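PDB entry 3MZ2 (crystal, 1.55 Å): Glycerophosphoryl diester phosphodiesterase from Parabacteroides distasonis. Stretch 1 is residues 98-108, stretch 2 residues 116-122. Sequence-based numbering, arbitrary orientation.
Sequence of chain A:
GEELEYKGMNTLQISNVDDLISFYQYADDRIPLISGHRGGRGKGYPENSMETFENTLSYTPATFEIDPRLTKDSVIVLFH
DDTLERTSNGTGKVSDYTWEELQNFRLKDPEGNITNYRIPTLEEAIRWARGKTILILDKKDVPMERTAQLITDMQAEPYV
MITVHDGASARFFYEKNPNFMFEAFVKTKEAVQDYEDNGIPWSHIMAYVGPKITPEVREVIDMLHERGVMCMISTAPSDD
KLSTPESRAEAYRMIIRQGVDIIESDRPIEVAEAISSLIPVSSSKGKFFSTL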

# COMPACT_ATOMS: atom_id res chain seq x y z
N THR A 98 16.51 -7.65 -12.90
CA THR A 98 17.21 -6.40 -13.08
C THR A 98 16.51 -5.60 -14.14
O THR A 98 15.74 -6.18 -14.95
CB THR A 98 18.66 -6.60 -13.54
OG1 THR A 98 18.67 -7.25 -14.81
CG2 THR A 98 19.44 -7.45 -12.54
N TRP A 99 16.82 -4.30 -14.18
CA TRP A 99 16.32 -3.40 -15.21
C TRP A 99 16.66 -3.97 -16.60
O TRP A 99 15.80 -4.04 -17.46
CB TRP A 99 16.86 -1.96 -15.06
CG TRP A 99 16.58 -1.13 -16.32
CD1 TRP A 99 15.41 -0.47 -16.64
CD2 TRP A 99 17.45 -0.93 -17.44
NE1 TRP A 99 15.53 0.15 -17.87
CE2 TRP A 99 16.77 -0.13 -18.38
CE3 TRP A 99 18.74 -1.38 -17.75
CZ2 TRP A 99 17.34 0.25 -19.61
CZ3 TRP A 99 19.31 -1.00 -18.97
CH2 TRP A 99 18.61 -0.19 -19.87
N GLU A 100 17.91 -4.39 -16.79
CA GLU A 100 18.32 -4.92 -18.08
C GLU A 100 17.50 -6.16 -18.48
O GLU A 100 17.08 -6.27 -19.63
CB GLU A 100 19.80 -5.22 -18.08
CG GLU A 100 20.32 -5.56 -19.45
CD GLU A 100 21.80 -5.80 -19.45
OE1 GLU A 100 22.44 -5.62 -18.39
OE2 GLU A 100 22.32 -6.18 -20.52
N GLU A 101 17.27 -7.07 -17.53
CA GLU A 101 16.43 -8.25 -17.79
C GLU A 101 14.99 -7.87 -18.14
O GLU A 101 14.40 -8.41 -19.09
CB GLU A 101 16.45 -9.19 -16.59
CG GLU A 101 17.81 -9.86 -16.36
CD GLU A 101 17.95 -10.52 -15.01
OE1 GLU A 101 17.23 -10.16 -14.06
OE2 GLU A 101 18.83 -11.37 -14.88
N LEU A 102 14.46 -6.89 -17.40
CA LEU A 102 13.09 -6.38 -17.64
C LEU A 102 12.91 -5.85 -19.05
O LEU A 102 11.83 -5.90 -19.62
CB LEU A 102 12.74 -5.31 -16.62
CG LEU A 102 12.30 -5.78 -15.23
CD1 LEU A 102 12.02 -4.55 -14.36
CD2 LEU A 102 11.07 -6.72 -15.28
N GLN A 103 13.99 -5.33 -19.64
CA GLN A 103 13.94 -4.79 -20.99
C GLN A 103 13.66 -5.84 -22.04
O GLN A 103 13.24 -5.51 -23.15
CB GLN A 103 15.22 -4.01 -21.30
CG GLN A 103 15.33 -2.75 -20.48
CD GLN A 103 14.06 -1.91 -20.55
OE1 GLN A 103 13.68 -1.40 -21.63
NE2 GLN A 103 13.35 -1.79 -19.40
N ASN A 104 13.87 -7.10 -21.70
CA ASN A 104 13.50 -8.19 -22.59
C ASN A 104 12.00 -8.42 -22.71
O ASN A 104 11.57 -9.09 -23.64
CB ASN A 104 14.17 -9.50 -22.16
CG ASN A 104 15.69 -9.43 -22.26
OD1 ASN A 104 16.23 -8.82 -23.18
ND2 ASN A 104 16.37 -10.04 -21.30
N PHE A 105 11.22 -7.97 -21.74
CA PHE A 105 9.77 -8.14 -21.80
C PHE A 105 9.10 -7.01 -22.56
O PHE A 105 9.69 -5.96 -22.78
CB PHE A 105 9.16 -8.23 -20.41
CG PHE A 105 9.67 -9.38 -19.61
CD1 PHE A 105 9.57 -10.68 -20.08
CD2 PHE A 105 10.25 -9.16 -18.37
CE1 PHE A 105 10.05 -11.75 -19.33
CE2 PHE A 105 10.72 -10.23 -17.61
CZ PHE A 105 10.63 -11.51 -18.10
N ARG A 106 7.86 -7.25 -22.98
CA ARG A 106 7.08 -6.26 -23.72
C ARG A 106 5.74 -6.09 -23.05
O ARG A 106 5.19 -7.03 -22.44
CB ARG A 106 6.88 -6.70 -25.18
CG ARG A 106 8.16 -6.67 -26.03
CD ARG A 106 8.86 -5.32 -25.92
NE ARG A 106 9.94 -5.23 -26.91
CZ ARG A 106 11.20 -5.61 -26.72
NH1 ARG A 106 11.62 -6.08 -25.55
NH2 ARG A 106 12.06 -5.49 -27.72
N LEU A 107 5.22 -4.87 -23.13
CA LEU A 107 3.98 -4.53 -22.49
C LEU A 107 2.78 -4.94 -23.32
O LEU A 107 2.80 -4.87 -24.55
CB LEU A 107 3.93 -3.02 -22.25
CG LEU A 107 4.97 -2.45 -21.26
CD1 LEU A 107 4.88 -0.90 -21.19
CD2 LEU A 107 4.86 -3.08 -19.88
N LYS A 108 1.72 -5.29 -22.60
CA LYS A 108 0.44 -5.69 -23.19
C LYS A 108 -0.55 -4.54 -23.01
O LYS A 108 -0.56 -3.90 -21.98
CB LYS A 108 -0.13 -6.92 -22.46
CG LYS A 108 0.41 -8.29 -22.80
CD LYS A 108 -0.15 -9.32 -21.77
CE LYS A 108 0.37 -10.76 -21.95
NZ LYS A 108 0.38 -11.59 -20.66
N ASN A 116 5.23 -3.70 -28.88
CA ASN A 116 6.69 -3.68 -28.85
C ASN A 116 7.23 -2.58 -27.92
O ASN A 116 8.34 -2.11 -28.10
CB ASN A 116 7.28 -3.49 -30.25
CG ASN A 116 8.72 -3.95 -30.33
OD1 ASN A 116 9.12 -4.91 -29.68
ND2 ASN A 116 9.51 -3.27 -31.16
N TYR A 117 6.42 -2.17 -26.95
CA TYR A 117 6.83 -1.16 -25.99
C TYR A 117 7.38 -1.85 -24.73
O TYR A 117 6.97 -2.95 -24.38
CB TYR A 117 5.66 -0.22 -25.64
CG TYR A 117 4.99 0.37 -26.88
CD1 TYR A 117 5.75 0.67 -28.05
CD2 TYR A 117 3.62 0.60 -26.92
CE1 TYR A 117 5.15 1.21 -29.18
CE2 TYR A 117 3.01 1.15 -28.07
CZ TYR A 117 3.77 1.44 -29.17
OH TYR A 117 3.19 1.97 -30.30
N ARG A 118 8.31 -1.17 -24.09
CA ARG A 118 9.02 -1.69 -22.92
C ARG A 118 8.65 -0.94 -21.64
O ARG A 118 8.18 0.18 -21.70
CB ARG A 118 10.52 -1.51 -23.12
CG ARG A 118 11.11 -2.22 -24.34
CD ARG A 118 12.62 -1.92 -24.46
N ILE A 119 8.86 -1.60 -20.51
CA ILE A 119 8.73 -0.98 -19.20
C ILE A 119 9.71 0.19 -19.12
O ILE A 119 10.90 -0.01 -19.30
CB ILE A 119 8.99 -1.99 -18.05
CG1 ILE A 119 7.98 -3.13 -18.13
CG2 ILE A 119 8.96 -1.29 -16.65
CD1 ILE A 119 8.42 -4.36 -17.33
N PRO A 120 9.20 1.40 -18.83
CA PRO A 120 10.07 2.59 -18.75
C PRO A 120 10.59 2.83 -17.34
O PRO A 120 9.97 2.40 -16.37
CB PRO A 120 9.14 3.73 -19.10
CG PRO A 120 7.83 3.32 -18.56
CD PRO A 120 7.77 1.80 -18.75
N THR A 121 11.71 3.53 -17.22
CA THR A 121 12.13 4.00 -15.90
C THR A 121 11.37 5.26 -15.52
O THR A 121 10.92 6.03 -16.39
CB THR A 121 13.63 4.33 -15.83
OG1 THR A 121 13.92 5.40 -16.71
CG2 THR A 121 14.51 3.10 -16.10
N LEU A 122 11.25 5.51 -14.23
CA LEU A 122 10.76 6.78 -13.73
C LEU A 122 11.61 7.94 -14.22
O LEU A 122 11.08 8.98 -14.61
CB LEU A 122 10.63 6.78 -12.18
CG LEU A 122 10.26 8.14 -11.59
CD1 LEU A 122 8.87 8.63 -12.09
CD2 LEU A 122 10.36 8.12 -10.06
O HOH W 1 13.47 1.43 -19.31
O HOH W 2 10.16 -4.16 -20.91
O HOH W 3 12.27 1.11 -21.73

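Stretch 1 opens with a short helix and continues as an extended segment; stretch 2 is irregular and lies alongside it. Together they bury 621 Å² of surface.

T98 caps the helix. Its OG1 accepts from E101 N at 3.1 Å, and T98 N donates back to E101 OE1 at 2.9 Å. Neither residue reaches stretch 2.

W99 makes the first contact. The end of its side chain approaches T121, with W99 NE1 3.6 Å from T121 CG2. W99 NE1 also donates to water 1 at 2.8 Å. Water 1 donates to I119 O at 2.9 Å, so it bridges the stretches.

L102 points toward stretch 2. Its CD2 lies 4.1 Å from I119 CD1, an apolar contact. L102 also begins a type I turn that ends at F105. Water 2 links this turn to stretch 2: it donates to L102 O at 2.7 Å and F105 O at 2.6 Å, and accepts from I119 N at 2.9 Å. A single water thus satisfies three backbone groups.

Q103 reaches across with its amide. Q103 NE2 donates to I119 O at 3.0 Å, nearly straight at 172°. Water 3 donates to both Q103 OE1, at 2.9 Å, and I119 O, at 3.0 Å. I119 O is therefore shared by the amide and two waters.

R106 CA comes within 5.0 Å of R118 CA. R106 CA also makes a CA-H...O contact to Y117 O at 3.4 Å. R106 NE donates to N116 OD1 at 2.9 Å, near the guanidinium plane. R118 CG lies over one face of that group, 4.1 Å from R106 NH1. The outer atoms of R118 are not modelled.

L107 supplies the direct backbone link: L107 N donates to the same Y117 O at 2.9 Å. The L107 side chain points toward stretch 2, and its CD2 packs 3.6 Å from I119 CG1. K108 turns away.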